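Local coordinates for maltose operon transcriptional repressor (Staphylococcus aureus subsp. aureus Mu50, PDB 3HCW), which probably represses transcription of the maltose operon as a LacI-type regulator whose C-terminal portion, present here, would sense a small-molecule effector, at residues 51-56 with 79-84; 134-139 with 148-153; 195-200 with 223-228. All coordinates share one frame; numbering follows the deposited sequence.

Contact 1. Residues 51-56 with 79-84; sequences NNMNDL and ENDPIK
The amide nitrogen ND2 of Asn-52 is gripped twice: it donates to Asp-55 OD2 at 2.9 Å, from above the carboxylate plane, and more weakly to Asn-51 OD1 at 3.4 Å. Asn-52 is the N-cap of helix 53-65, and these bonds hold its amide so that OD1, at the other branch, accepts from Asp-55 N at 3.0 Å, with the donor above the carbonyl plane. Asparagine suits the place because one short side chain both accepts and donates. Asp-81 caps helix 82-89 in a similar way, though its bond from Lys-84 N to OD1 is weak; its OD2 is held by Tyr-76. Pro-82 follows as the first helical residue, where a missing N-H costs nothing. Both helices follow parallel strands of the N-terminal Rossmann-like subdomain expected of a LacI-type, type I periplasmic-binding-protein fold, and Leu-56 and Ile-83 both reach Val-13 of strand 9-13. Between the two first turns, contact falls mainly to Met-53. Its CG stands anti to the backbone N (chi1 -165°), the chain bends at chi2 (44°), and the flexible thioether carries the methyl across obliquely. CE meets Ile-83 CG2 at 3.8 Å and comes within 4.0 Å of Asp-81 OD2; its nearest approach is to the proline ring, where CE lies 3.5 Å from Pro-82 CD.

Contact 2. Residues 134-139 with 148-153; sequences LIFITE and DRIQGF
Phe-136 leaves strand 134-139 toward helix 148-153 with CG anti to its backbone N. Its CB sits over the centre of the Phe-153 ring, 3.7 Å from the centroid and 13° off the normal, a CH-pi contact. Farther out, CD1 meets Phe-153 CG at 3.7 Å, while on the other side of the ring CE2 touches Ile-150 CG1, also at 3.7 Å. The tip, CZ, ends 3.9 Å from Arg-149 CB. The two rings point in opposite senses and are inclined at 53°, an oblique pair. Phe-153 in turn carries its tip beyond Phe-136 to the strand's start, where CZ lies 3.6 Å from Leu-134 CB; at the other end Ile-150 CD1 meets Thr-138 CG2. Large flat rings suit a gap of 9.9 Å between the segment axes, which they bridge from both sides. Arg-149 lends this greasy layer only its base: its extended chain takes the guanidinium away, where NE bonds Asn-115 and NH1 a bound glycerol. Running nearly antiparallel, at 173°, to the strand it covers, the helix forms the crossover of the beta-alpha-beta unit 133-139, 144-159, 163-169, the building block of the Rossmann-like subdomains in periplasmic-binding-protein folds.

Contact 3. Residues 195-200 with 223-228; sequences AIISLD and MTATFN
Asp-200 sets its CG anti to the backbone N (chi1 171°), Asn-228, in the conformer described, one of two modelled, adopts the left-handed backbone region with chi1 near 91°, and together these torsions bring the carboxylate and amide together, nearly coplanar. Asn-228 ND2 donates to Asp-200 OD1 at 2.6 Å, nearly along the C-O axis and within the amide plane, with the two flat groups only 16° apart. Asparagine fits the turn because it tolerates this backbone conformation better than most residues and still offers an N-H. OD1 also accepts from a bound glycerol, while OD2 caps Met-202 N at the start of helix 201-213, so the carboxylate is fixed through both oxygens. Behind this pair lie two parallel strands of the C-terminal Rossmann-like subdomain, joined by helix 201-213 as a beta-alpha-beta crossover. Ile-196 uses both its polar backbone atoms: its N donates to Met-223 O at 2.8 Å and its O accepts from Ala-225 N at 3.1 Å. Ser-198 N then binds Ala-225 O, also at 3.1 Å. At the next step a side chain supplies the donor: Thr-226 OG1, anti to its own backbone N, donates a hydrogen bond to Ser-198 O at 3.0 Å from above the carbonyl plane. Phe-227 brings its ring edge to the same oxygen, which lies near the ring plane, 3.2 Å from CD2, and CE2 reaches Ile-197 CG2 at 3.9 Å. On the face of Ile-197 and Ala-225, both side chains pack against Leu-122 of helix 115-129. On the face of Ile-196 and Thr-224, the threonine packs against His-204 and Leu-208 of the crossover helix, with its OG1 hydrogen-bonded to Gln-240.

Overall arrangement
Contacts 2 and 3 share one half of the molecule, with centres 9 Å apart, because strands 133-139 and 194-198 are neighbours in the sheet: Ile-137 N lies 2.7 Å from Ile-197 O, and Ile-135 O 2.8 Å from Ile-197 N, both probable hydrogen bonds. Contact 1 belongs to the other half, its centre 25 Å from that of contact 2 and 28 Å from that of contact 3, without touching either. Arg-149 of contact 2 and Asp-200 of contact 3 each hydrogen-bond bound glycerol, probably from the crystallisation liquor, which may mark the interdomain effector pocket expected of LacI-type regulators. Asn-24, from the N-terminal portion, weakly bonds Asp-200 as well.

Contact 1. Residues 51-56 with 79-84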
ATOM      1  N   ASN A  51      18.504   3.043  -3.054  1.00 72.84           N
ATOM      2  CA  ASN A  51      17.989   3.416  -1.735  1.00 69.09           C
ATOM      3  C   ASN A  51      18.728   4.576  -1.048  1.00 64.23           C
ATOM      4  O   ASN A  51      18.329   5.017   0.029  1.00 58.29           O
ATOM      5  CB  ASN A  51      17.929   2.186  -0.815  1.00 75.69           C
ATOM      6  CG  ASN A  51      19.282   1.489  -0.661  1.00 91.79           C
ATOM      7  OD1 ASN A  51      20.002   1.719   0.314  1.00100.22           O
ATOM      8  ND2 ASN A  51      19.628   0.632  -1.621  1.00 90.26           N
ATOM      9  N   ASN A  52      19.797   5.068  -1.670  1.00 59.53           N
ATOM     10  CA  ASN A  52      20.520   6.233  -1.156  1.00 59.84           C
ATOM     11  C   ASN A  52      21.045   7.116  -2.283  1.00 60.34           C
ATOM     12  O   ASN A  52      21.075   6.686  -3.430  1.00 56.69           O
ATOM     13  CB  ASN A  52      21.648   5.810  -0.203  1.00 61.75           C
ATOM     14  CG  ASN A  52      22.713   4.968  -0.884  1.00 69.56           C
ATOM     15  OD1 ASN A  52      23.626   5.495  -1.531  1.00 67.71           O
ATOM     16  ND2 ASN A  52      22.615   3.652  -0.719  1.00 58.92           N
ATOM     17  N   MET A  53      21.472   8.334  -1.948  1.00 62.08           N
ATOM     18  CA  MET A  53      21.852   9.345  -2.943  1.00 66.14           C
ATOM     19  C   MET A  53      23.081   9.015  -3.801  1.00 72.69           C
ATOM     20  O   MET A  53      23.076   9.263  -5.013  1.00 75.80           O
ATOM     21  CB  MET A  53      22.030  10.719  -2.281  1.00 66.80           C
ATOM     22  CG  MET A  53      22.063  11.877  -3.272  1.00 67.18           C
ATOM     23  SD  MET A  53      20.759  11.667  -4.498  1.00 69.55           S
ATOM     24  CE  MET A  53      21.272  12.815  -5.758  1.00 56.97           C
ATOM     25  N   ASN A  54      24.127   8.473  -3.185  1.00 69.53           N
ATOM     26  CA  ASN A  54      25.335   8.121  -3.927  1.00 72.84           C
ATOM     27  C   ASN A  54      25.097   6.966  -4.899  1.00 71.33           C
ATOM     28  O   ASN A  54      25.604   6.978  -6.022  1.00 66.32           O
ATOM     29  CB  ASN A  54      26.490   7.812  -2.971  1.00 76.98           C
ATOM     30  CG  ASN A  54      26.909   9.024  -2.152  1.00 84.51           C
ATOM     31  OD1 ASN A  54      27.063   8.934  -0.934  1.00 92.23           O
ATOM     32  ND2 ASN A  54      27.084  10.168  -2.816  1.00 73.81           N
ATOM     33  N   ASP A  55      24.302   5.992  -4.458  1.00 68.87           N
ATOM     34  CA  ASP A  55      23.902   4.857  -5.287  1.00 71.10           C
ATOM     35  C   ASP A  55      22.905   5.249  -6.388  1.00 72.18           C
ATOM     36  O   ASP A  55      22.919   4.664  -7.470  1.00 75.25           O
ATOM     37  CB  ASP A  55      23.323   3.735  -4.415  1.00 73.06           C
ATOM     38  CG  ASP A  55      24.388   2.984  -3.621  1.00 78.80           C
ATOM     39  OD1 ASP A  55      25.596   3.175  -3.877  1.00 82.85           O
ATOM     40  OD2 ASP A  55      24.009   2.189  -2.737  1.00 77.78           O
ATOM     41  N   LEU A  56      22.045   6.229  -6.105  1.00 69.44           N
ATOM     42  CA  LEU A  56      21.057   6.711  -7.077  1.00 64.64           C
ATOM     43  C   LEU A  56      21.732   7.566  -8.135  1.00 60.09           C
ATOM     44  O   LEU A  56      21.294   7.595  -9.284  1.00 57.39           O
ATOM     45  CB  LEU A  56      19.920   7.486  -6.387  1.00 64.96           C
ATOM     46  CG  LEU A  56      18.615   7.833  -7.123  1.00 62.25           C
ATOM     47  CD1 LEU A  56      17.687   6.632  -7.266  1.00 55.58           C
ATOM     48  CD2 LEU A  56      17.889   8.945  -6.387  1.00 61.69           C
ATOM     49  N   GLU A  79      15.722  21.321  -4.053  1.00 77.62           N
ATOM     50  CA  GLU A  79      16.678  22.372  -4.386  1.00 81.87           C
ATOM     51  C   GLU A  79      18.084  21.782  -4.391  1.00 80.15           C
ATOM     52  O   GLU A  79      18.443  21.018  -3.484  1.00 75.92           O
ATOM     53  CB  GLU A  79      16.590  23.529  -3.385  1.00 83.80           C
ATOM     54  CG  GLU A  79      17.283  24.816  -3.850  1.00 94.14           C
ATOM     55  CD  GLU A  79      17.851  25.646  -2.704  1.00101.51           C
ATOM     56  OE1 GLU A  79      18.889  26.312  -2.912  1.00 94.02           O
ATOM     57  OE2 GLU A  79      17.267  25.632  -1.596  1.00103.49           O
ATOM     58  N   ASN A  80      18.856  22.145  -5.420  1.00 83.36           N
ATOM     59  CA  ASN A  80      20.201  21.608  -5.685  1.00 87.98           C
ATOM     60  C   ASN A  80      20.225  20.082  -5.727  1.00 88.72           C
ATOM     61  O   ASN A  80      21.034  19.443  -5.048  1.00 88.55           O
ATOM     62  CB  ASN A  80      21.251  22.149  -4.693  1.00 85.44           C
ATOM     63  CG  ASN A  80      21.216  23.660  -4.567  1.00 86.65           C
ATOM     64  OD1 ASN A  80      20.993  24.378  -5.544  1.00 79.42           O
ATOM     65  ND2 ASN A  80      21.437  24.151  -3.352  1.00 89.63           N
ATOM     66  N   ASP A  81      19.306  19.513  -6.502  1.00 89.77           N
ATOM     67  CA  ASP A  81      19.265  18.075  -6.731  1.00 89.33           C
ATOM     68  C   ASP A  81      20.369  17.747  -7.739  1.00 88.24           C
ATOM     69  O   ASP A  81      20.336  18.233  -8.875  1.00 86.31           O
ATOM     70  CB  ASP A  81      17.880  17.656  -7.246  1.00 86.02           C
ATOM     71  CG  ASP A  81      17.718  16.145  -7.368  1.00 82.94           C
ATOM     72  OD1 ASP A  81      17.019  15.699  -8.305  1.00 77.10           O
ATOM     73  OD2 ASP A  81      18.272  15.402  -6.531  1.00 83.70           O
ATOM     74  N   PRO A  82      21.376  16.960  -7.306  1.00 89.59           N
ATOM     75  CA  PRO A  82      22.549  16.628  -8.124  1.00 89.13           C
ATOM     76  C   PRO A  82      22.249  15.645  -9.257  1.00 83.81           C
ATOM     77  O   PRO A  82      22.987  15.601 -10.244  1.00 86.12           O
ATOM     78  CB  PRO A  82      23.523  15.995  -7.116  1.00 89.65           C
ATOM     79  CG  PRO A  82      22.933  16.244  -5.759  1.00 91.18           C
ATOM     80  CD  PRO A  82      21.464  16.348  -5.971  1.00 89.14           C
ATOM     81  N   ILE A  83      21.187  14.859  -9.105  1.00 74.02           N
ATOM     82  CA  ILE A  83      20.742  13.959 -10.167  1.00 70.73           C
ATOM     83  C   ILE A  83      19.879  14.710 -11.203  1.00 68.53           C
ATOM     84  O   ILE A  83      19.879  14.354 -12.376  1.00 66.38           O
ATOM     85  CB  ILE A  83      20.119  12.632  -9.594  1.00 69.77           C
ATOM     86  CG1 ILE A  83      19.832  11.600 -10.693  1.00 79.77           C
ATOM     87  CG2 ILE A  83      18.904  12.900  -8.776  1.00 56.92           C
ATOM     88  CD1 ILE A  83      18.387  11.562 -11.183  1.00 75.80           C
ATOM     89  N   LYS A  84      19.183  15.764 -10.774  1.00 68.00           N
ATOM     90  CA  LYS A  84      18.578  16.721 -11.707  1.00 64.36           C
ATOM     91  C   LYS A  84      19.680  17.478 -12.459  1.00 63.02           C
ATOM     92  O   LYS A  84      19.534  17.758 -13.648  1.00 61.17           O
ATOM     93  CB  LYS A  84      17.644  17.700 -10.982  1.00 65.04           C
ATOM     94  CG  LYS A  84      16.842  18.640 -11.906  1.00 67.52           C
ATOM     95  CD  LYS A  84      15.738  19.398 -11.164  1.00 72.62           C
ATOM     96  CE  LYS A  84      16.284  20.559 -10.337  1.00 82.78           C
ATOM     97  NZ  LYS A  84      15.241  21.152  -9.454  1.00 90.73           N
TER

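Contact 2. Residues 134-139 with 148-153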
ATOM      1  N   LEU A 134      -3.093  24.264  16.949  1.00 41.51           N
ATOM      2  CA  LEU A 134      -2.789  23.383  15.817  1.00 39.70           C
ATOM      3  C   LEU A 134      -1.364  22.828  15.869  1.00 36.81           C
ATOM      4  O   LEU A 134      -0.433  23.516  16.296  1.00 37.07           O
ATOM      5  CB  LEU A 134      -2.998  24.126  14.495  1.00 31.35           C
ATOM      6  CG  LEU A 134      -4.383  24.703  14.183  1.00 41.25           C
ATOM      7  CD1 LEU A 134      -4.307  25.803  13.142  1.00 35.60           C
ATOM      8  CD2 LEU A 134      -5.325  23.607  13.733  1.00 43.47           C
ATOM      9  N   ILE A 135      -1.209  21.578  15.433  1.00 37.79           N
ATOM     10  CA  ILE A 135       0.094  20.909  15.346  1.00 34.53           C
ATOM     11  C   ILE A 135       0.283  20.353  13.931  1.00 37.20           C
ATOM     12  O   ILE A 135      -0.584  19.635  13.425  1.00 31.03           O
ATOM     13  CB  ILE A 135       0.219  19.755  16.385  1.00 37.15           C
ATOM     14  CG1 ILE A 135      -0.020  20.261  17.810  1.00 37.95           C
ATOM     15  CG2 ILE A 135       1.594  19.080  16.294  1.00 26.86           C
ATOM     16  CD1 ILE A 135      -0.752  19.264  18.716  1.00 32.41           C
ATOM     17  N   PHE A 136       1.393  20.721  13.286  1.00 32.33           N
ATOM     18  CA  PHE A 136       1.786  20.113  12.017  1.00 32.95           C
ATOM     19  C   PHE A 136       2.973  19.186  12.234  1.00 33.57           C
ATOM     20  O   PHE A 136       3.988  19.585  12.802  1.00 27.65           O
ATOM     21  CB  PHE A 136       2.151  21.158  10.954  1.00 34.02           C
ATOM     22  CG  PHE A 136       2.175  20.613   9.539  1.00 37.42           C
ATOM     23  CD1 PHE A 136       1.039  20.718   8.721  1.00 20.58           C
ATOM     24  CD2 PHE A 136       3.327  20.003   9.020  1.00 36.32           C
ATOM     25  CE1 PHE A 136       1.042  20.220   7.411  1.00 25.53           C
ATOM     26  CE2 PHE A 136       3.346  19.497   7.714  1.00 32.38           C
ATOM     27  CZ  PHE A 136       2.200  19.608   6.907  1.00 39.01           C
ATOM     28  N   ILE A 137       2.839  17.952  11.762  1.00 24.94           N
ATOM     29  CA  ILE A 137       3.899  16.966  11.897  1.00 29.70           C
ATOM     30  C   ILE A 137       4.502  16.647  10.528  1.00 27.98           C
ATOM     31  O   ILE A 137       3.789  16.298   9.589  1.00 35.47           O
ATOM     32  CB  ILE A 137       3.403  15.690  12.629  1.00 30.53           C
ATOM     33  CG1 ILE A 137       2.762  16.061  13.971  1.00 26.85           C
ATOM     34  CG2 ILE A 137       4.548  14.707  12.835  1.00 30.65           C
ATOM     35  CD1 ILE A 137       2.381  14.877  14.842  1.00 32.94           C
ATOM     36  N   THR A 138       5.816  16.792  10.416  1.00 37.61           N
ATOM     37  CA  THR A 138       6.505  16.567   9.148  1.00 37.30           C
ATOM     38  C   THR A 138       7.683  15.583   9.258  1.00 39.17           C
ATOM     39  O   THR A 138       8.097  15.204  10.362  1.00 32.74           O
ATOM     40  CB  THR A 138       6.925  17.913   8.474  1.00 34.74           C
ATOM     41  OG1 THR A 138       7.298  17.671   7.113  1.00 42.00           O
ATOM     42  CG2 THR A 138       8.074  18.598   9.224  1.00 38.47           C
ATOM     43  N   GLU A 139       8.180  15.158   8.099  1.00 42.58           N
ATOM     44  CA  GLU A 139       9.328  14.259   7.982  1.00 51.86           C
ATOM     45  C   GLU A 139      10.578  15.027   7.602  1.00 42.72           C
ATOM     46  O   GLU A 139      10.501  16.064   6.956  1.00 46.23           O
ATOM     47  CB  GLU A 139       9.077  13.221   6.888  1.00 53.96           C
ATOM     48  CG  GLU A 139       8.491  11.903   7.359  1.00 70.03           C
ATOM     49  CD  GLU A 139       8.092  11.000   6.196  1.00 74.32           C
ATOM     50  OE1 GLU A 139       7.399  11.477   5.264  1.00 68.56           O
ATOM     51  OE2 GLU A 139       8.472   9.807   6.222  1.00 90.67           O
ATOM     52  N   ASP A 148       6.079  23.623   1.226  1.00 27.24           N
ATOM     53  CA  ASP A 148       4.801  24.144   0.727  1.00 35.18           C
ATOM     54  C   ASP A 148       3.620  23.892   1.671  1.00 22.63           C
ATOM     55  O   ASP A 148       2.823  24.781   1.895  1.00 27.94           O
ATOM     56  CB  ASP A 148       4.478  23.534  -0.628  1.00 30.97           C
ATOM     57  CG  ASP A 148       5.284  24.128  -1.748  1.00 41.19           C
ATOM     58  OD1 ASP A 148       4.996  23.777  -2.915  1.00 52.63           O
ATOM     59  OD2 ASP A 148       6.192  24.943  -1.470  1.00 48.13           O
ATOM     60  N   ARG A 149       3.529  22.676   2.212  1.00 31.86           N
ATOM     61  CA  ARG A 149       2.431  22.305   3.114  1.00 31.35           C
ATOM     62  C   ARG A 149       2.559  22.961   4.493  1.00 32.85           C
ATOM     63  O   ARG A 149       1.555  23.375   5.071  1.00 26.07           O
ATOM     64  CB  ARG A 149       2.257  20.778   3.200  1.00 23.09           C
ATOM     65  CG  ARG A 149       1.741  20.159   1.884  1.00 21.17           C
ATOM     66  CD  ARG A 149       1.581  18.642   1.954  1.00 28.45           C
ATOM     67  NE  ARG A 149       1.290  18.077   0.633  1.00 32.64           N
ATOM     68  CZ  ARG A 149       1.391  16.785   0.310  1.00 22.16           C
ATOM     69  NH1 ARG A 149       1.783  15.889   1.204  1.00 26.07           N
ATOM     70  NH2 ARG A 149       1.121  16.390  -0.930  1.00 26.17           N
ATOM     71  N   ILE A 150       3.788  23.068   5.005  1.00 31.32           N
ATOM     72  CA  ILE A 150       4.061  23.878   6.199  1.00 23.81           C
ATOM     73  C   ILE A 150       3.654  25.345   5.986  1.00 30.76           C
ATOM     74  O   ILE A 150       2.932  25.913   6.812  1.00 35.76           O
ATOM     75  CB  ILE A 150       5.547  23.724   6.689  1.00 29.49           C
ATOM     76  CG1 ILE A 150       5.762  22.312   7.254  1.00 21.79           C
ATOM     77  CG2 ILE A 150       5.907  24.764   7.755  1.00 21.80           C
ATOM     78  CD1 ILE A 150       7.190  21.899   7.440  1.00 37.87           C
ATOM     79  N   GLN A 151       4.089  25.948   4.878  1.00 30.47           N
ATOM     80  CA  GLN A 151       3.728  27.340   4.569  1.00 28.94           C
ATOM     81  C   GLN A 151       2.204  27.608   4.532  1.00 34.63           C
ATOM     82  O   GLN A 151       1.735  28.603   5.078  1.00 36.57           O
ATOM     83  CB  GLN A 151       4.376  27.795   3.258  1.00 28.15           C
ATOM     84  CG  GLN A 151       4.122  29.272   2.890  1.00 30.28           C
ATOM     85  CD  GLN A 151       4.581  30.236   3.969  1.00 48.06           C
ATOM     86  OE1 GLN A 151       5.782  30.436   4.169  1.00 52.56           O
ATOM     87  NE2 GLN A 151       3.623  30.845   4.672  1.00 43.17           N
ATOM     88  N   GLY A 152       1.442  26.718   3.906  1.00 27.83           N
ATOM     89  CA  GLY A 152      -0.008  26.876   3.842  1.00 33.04           C
ATOM     90  C   GLY A 152      -0.663  26.748   5.206  1.00 33.59           C
ATOM     91  O   GLY A 152      -1.662  27.408   5.497  1.00 30.78           O
ATOM     92  N   PHE A 153      -0.085  25.890   6.042  1.00 32.26           N
ATOM     93  CA  PHE A 153      -0.578  25.632   7.386  1.00 33.59           C
ATOM     94  C   PHE A 153      -0.366  26.855   8.274  1.00 40.95           C
ATOM     95  O   PHE A 153      -1.300  27.318   8.948  1.00 38.68           O
ATOM     96  CB  PHE A 153       0.161  24.412   7.960  1.00 29.81           C
ATOM     97  CG  PHE A 153      -0.015  24.210   9.443  1.00 36.36           C
ATOM     98  CD1 PHE A 153      -1.138  23.557   9.938  1.00 25.96           C
ATOM     99  CD2 PHE A 153       0.967  24.640  10.342  1.00 21.69           C
ATOM    100  CE1 PHE A 153      -1.292  23.349  11.311  1.00 27.35           C
ATOM    101  CE2 PHE A 153       0.823  24.441  11.697  1.00 24.13           C
ATOM    102  CZ  PHE A 153      -0.305  23.787  12.184  1.00 36.98           C
TER

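Contact 3. Residues 195-200 with 223-228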
ATOM      1  N   ALA A 195      -5.966  20.006  16.967  1.00 33.80           N
ATOM      2  CA  ALA A 195      -5.913  19.246  15.727  1.00 32.32           C
ATOM      3  C   ALA A 195      -4.466  18.916  15.385  1.00 33.47           C
ATOM      4  O   ALA A 195      -3.563  19.760  15.539  1.00 29.29           O
ATOM      5  CB  ALA A 195      -6.572  20.017  14.579  1.00 22.88           C
ATOM      6  N   ILE A 196      -4.254  17.681  14.940  1.00 29.60           N
ATOM      7  CA  ILE A 196      -2.950  17.243  14.461  1.00 34.55           C
ATOM      8  C   ILE A 196      -3.018  17.016  12.961  1.00 34.34           C
ATOM      9  O   ILE A 196      -3.846  16.225  12.479  1.00 36.89           O
ATOM     10  CB  ILE A 196      -2.473  15.948  15.164  1.00 36.06           C
ATOM     11  CG1 ILE A 196      -2.250  16.197  16.655  1.00 28.63           C
ATOM     12  CG2 ILE A 196      -1.196  15.408  14.492  1.00 30.80           C
ATOM     13  CD1 ILE A 196      -2.204  14.928  17.499  1.00 35.77           C
ATOM     14  N   ILE A 197      -2.160  17.721  12.227  1.00 25.51           N
ATOM     15  CA  ILE A 197      -2.040  17.514  10.790  1.00 27.81           C
ATOM     16  C   ILE A 197      -0.674  16.921  10.441  1.00 36.35           C
ATOM     17  O   ILE A 197       0.361  17.429  10.883  1.00 30.56           O
ATOM     18  CB  ILE A 197      -2.325  18.816   9.987  1.00 34.06           C
ATOM     19  CG1 ILE A 197      -3.810  19.185  10.094  1.00 29.39           C
ATOM     20  CG2 ILE A 197      -1.954  18.642   8.505  1.00 25.41           C
ATOM     21  CD1 ILE A 197      -4.140  20.657   9.772  1.00 32.74           C
ATOM     22  N   SER A 198      -0.685  15.826   9.676  1.00 37.15           N
ATOM     23  CA  SER A 198       0.547  15.200   9.199  1.00 41.56           C
ATOM     24  C   SER A 198       0.754  15.474   7.728  1.00 39.21           C
ATOM     25  O   SER A 198      -0.201  15.516   6.949  1.00 42.36           O
ATOM     26  CB  SER A 198       0.527  13.681   9.408  1.00 33.33           C
ATOM     27  OG  SER A 198       0.271  13.342  10.759  1.00 48.73           O
ATOM     28  N   LEU A 199       2.025  15.619   7.377  1.00 30.88           N
ATOM     29  CA  LEU A 199       2.522  15.769   6.013  1.00 33.20           C
ATOM     30  C   LEU A 199       1.963  14.784   4.968  1.00 30.21           C
ATOM     31  O   LEU A 199       1.687  15.171   3.837  1.00 33.29           O
ATOM     32  CB  LEU A 199       4.054  15.642   6.045  1.00 21.32           C
ATOM     33  CG  LEU A 199       4.774  15.825   4.706  1.00 29.94           C
ATOM     34  CD1 LEU A 199       4.632  17.265   4.252  1.00 24.43           C
ATOM     35  CD2 LEU A 199       6.238  15.431   4.807  1.00 39.05           C
ATOM     36  N   ASP A 200       1.809  13.520   5.358  1.00 25.72           N
ATOM     37  CA  ASP A 200       1.541  12.430   4.433  1.00 31.04           C
ATOM     38  C   ASP A 200       0.919  11.279   5.210  1.00 25.43           C
ATOM     39  O   ASP A 200       1.220  11.091   6.380  1.00 30.21           O
ATOM     40  CB  ASP A 200       2.863  11.970   3.783  1.00 38.19           C
ATOM     41  CG  ASP A 200       2.706  10.703   2.961  1.00 52.40           C
ATOM     42  OD1 ASP A 200       1.993  10.755   1.939  1.00 37.70           O
ATOM     43  OD2 ASP A 200       3.281   9.655   3.343  1.00 44.80           O
ATOM     44  N   MET A 223      -8.586  16.280  16.961  1.00 23.76           N
ATOM     45  CA  MET A 223      -8.989  16.026  15.585  1.00 29.59           C
ATOM     46  C   MET A 223      -7.728  15.767  14.745  1.00 35.50           C
ATOM     47  O   MET A 223      -6.644  16.307  15.021  1.00 28.06           O
ATOM     48  CB  MET A 223      -9.786  17.215  15.016  1.00 30.35           C
ATOM     49  CG  MET A 223     -11.226  17.437  15.600  1.00 30.05           C
ATOM     50  SD  MET A 223     -12.152  18.811  14.806  1.00 28.13           S
ATOM     51  CE  MET A 223     -10.851  19.946  14.401  1.00 40.13           C
ATOM     52  N   THR A 224      -7.848  14.921  13.733  1.00 28.00           N
ATOM     53  CA  THR A 224      -6.684  14.586  12.910  1.00 29.26           C
ATOM     54  C   THR A 224      -7.027  14.650  11.442  1.00 27.24           C
ATOM     55  O   THR A 224      -8.189  14.460  11.057  1.00 32.82           O
ATOM     56  CB  THR A 224      -6.052  13.193  13.257  1.00 27.51           C
ATOM     57  OG1 THR A 224      -7.001  12.151  13.032  1.00 38.96           O
ATOM     58  CG2 THR A 224      -5.588  13.136  14.718  1.00 20.46           C
ATOM     59  N   ALA A 225      -6.010  14.950  10.640  1.00 19.71           N
ATOM     60  CA  ALA A 225      -6.120  15.029   9.199  1.00 21.31           C
ATOM     61  C   ALA A 225      -4.730  14.912   8.564  1.00 22.60           C
ATOM     62  O   ALA A 225      -3.716  15.109   9.238  1.00 26.05           O
ATOM     63  CB  ALA A 225      -6.791  16.341   8.791  1.00 28.30           C
ATOM     64  N   THR A 226      -4.692  14.599   7.271  1.00 23.99           N
ATOM     65  CA  THR A 226      -3.436  14.419   6.552  1.00 32.31           C
ATOM     66  C   THR A 226      -3.564  14.661   5.046  1.00 36.49           C
ATOM     67  O   THR A 226      -4.586  15.162   4.586  1.00 34.26           O
ATOM     68  CB  THR A 226      -2.830  13.016   6.823  1.00 30.27           C
ATOM     69  OG1 THR A 226      -1.538  12.916   6.204  1.00 28.43           O
ATOM     70  CG2 THR A 226      -3.749  11.912   6.331  1.00 28.93           C
ATOM     71  N   PHE A 227      -2.518  14.309   4.292  1.00 31.50           N
ATOM     72  CA  PHE A 227      -2.500  14.441   2.837  1.00 35.25           C
ATOM     73  C   PHE A 227      -2.349  13.088   2.161  1.00 33.50           C
ATOM     74  O   PHE A 227      -1.850  12.144   2.773  1.00 37.78           O
ATOM     75  CB  PHE A 227      -1.357  15.351   2.381  1.00 27.23           C
ATOM     76  CG  PHE A 227      -1.441  16.748   2.912  1.00 27.08           C
ATOM     77  CD1 PHE A 227      -1.950  17.780   2.122  1.00 24.46           C
ATOM     78  CD2 PHE A 227      -0.988  17.040   4.198  1.00 25.66           C
ATOM     79  CE1 PHE A 227      -2.005  19.073   2.625  1.00 24.11           C
ATOM     80  CE2 PHE A 227      -1.030  18.319   4.696  1.00 20.86           C
ATOM     81  CZ  PHE A 227      -1.536  19.330   3.920  1.00 24.79           C
ATOM     82  N   ASN A 228      -2.645  13.063   0.900  1.00 40.38           N
ATOM     83  CA  ASN A 228      -2.934  11.854   0.241  0.50 41.62           C
ATOM     84  C   ASN A 228      -3.838  10.757   0.409  1.00 36.68           C
ATOM     85  O   ASN A 228      -3.468   9.676   0.723  1.00 37.53           O
ATOM     86  CB  ASN A 228      -1.946  11.519  -0.843  0.50 44.08           C
ATOM     87  CG  ASN A 228      -0.852  10.709  -0.346  0.50 43.42           C
ATOM     88  OD1 ASN A 228      -0.616   9.592  -0.804  0.50 48.41           O
ATOM     89  ND2 ASN A 228      -0.151  11.253   0.609  0.50 46.83           N
TER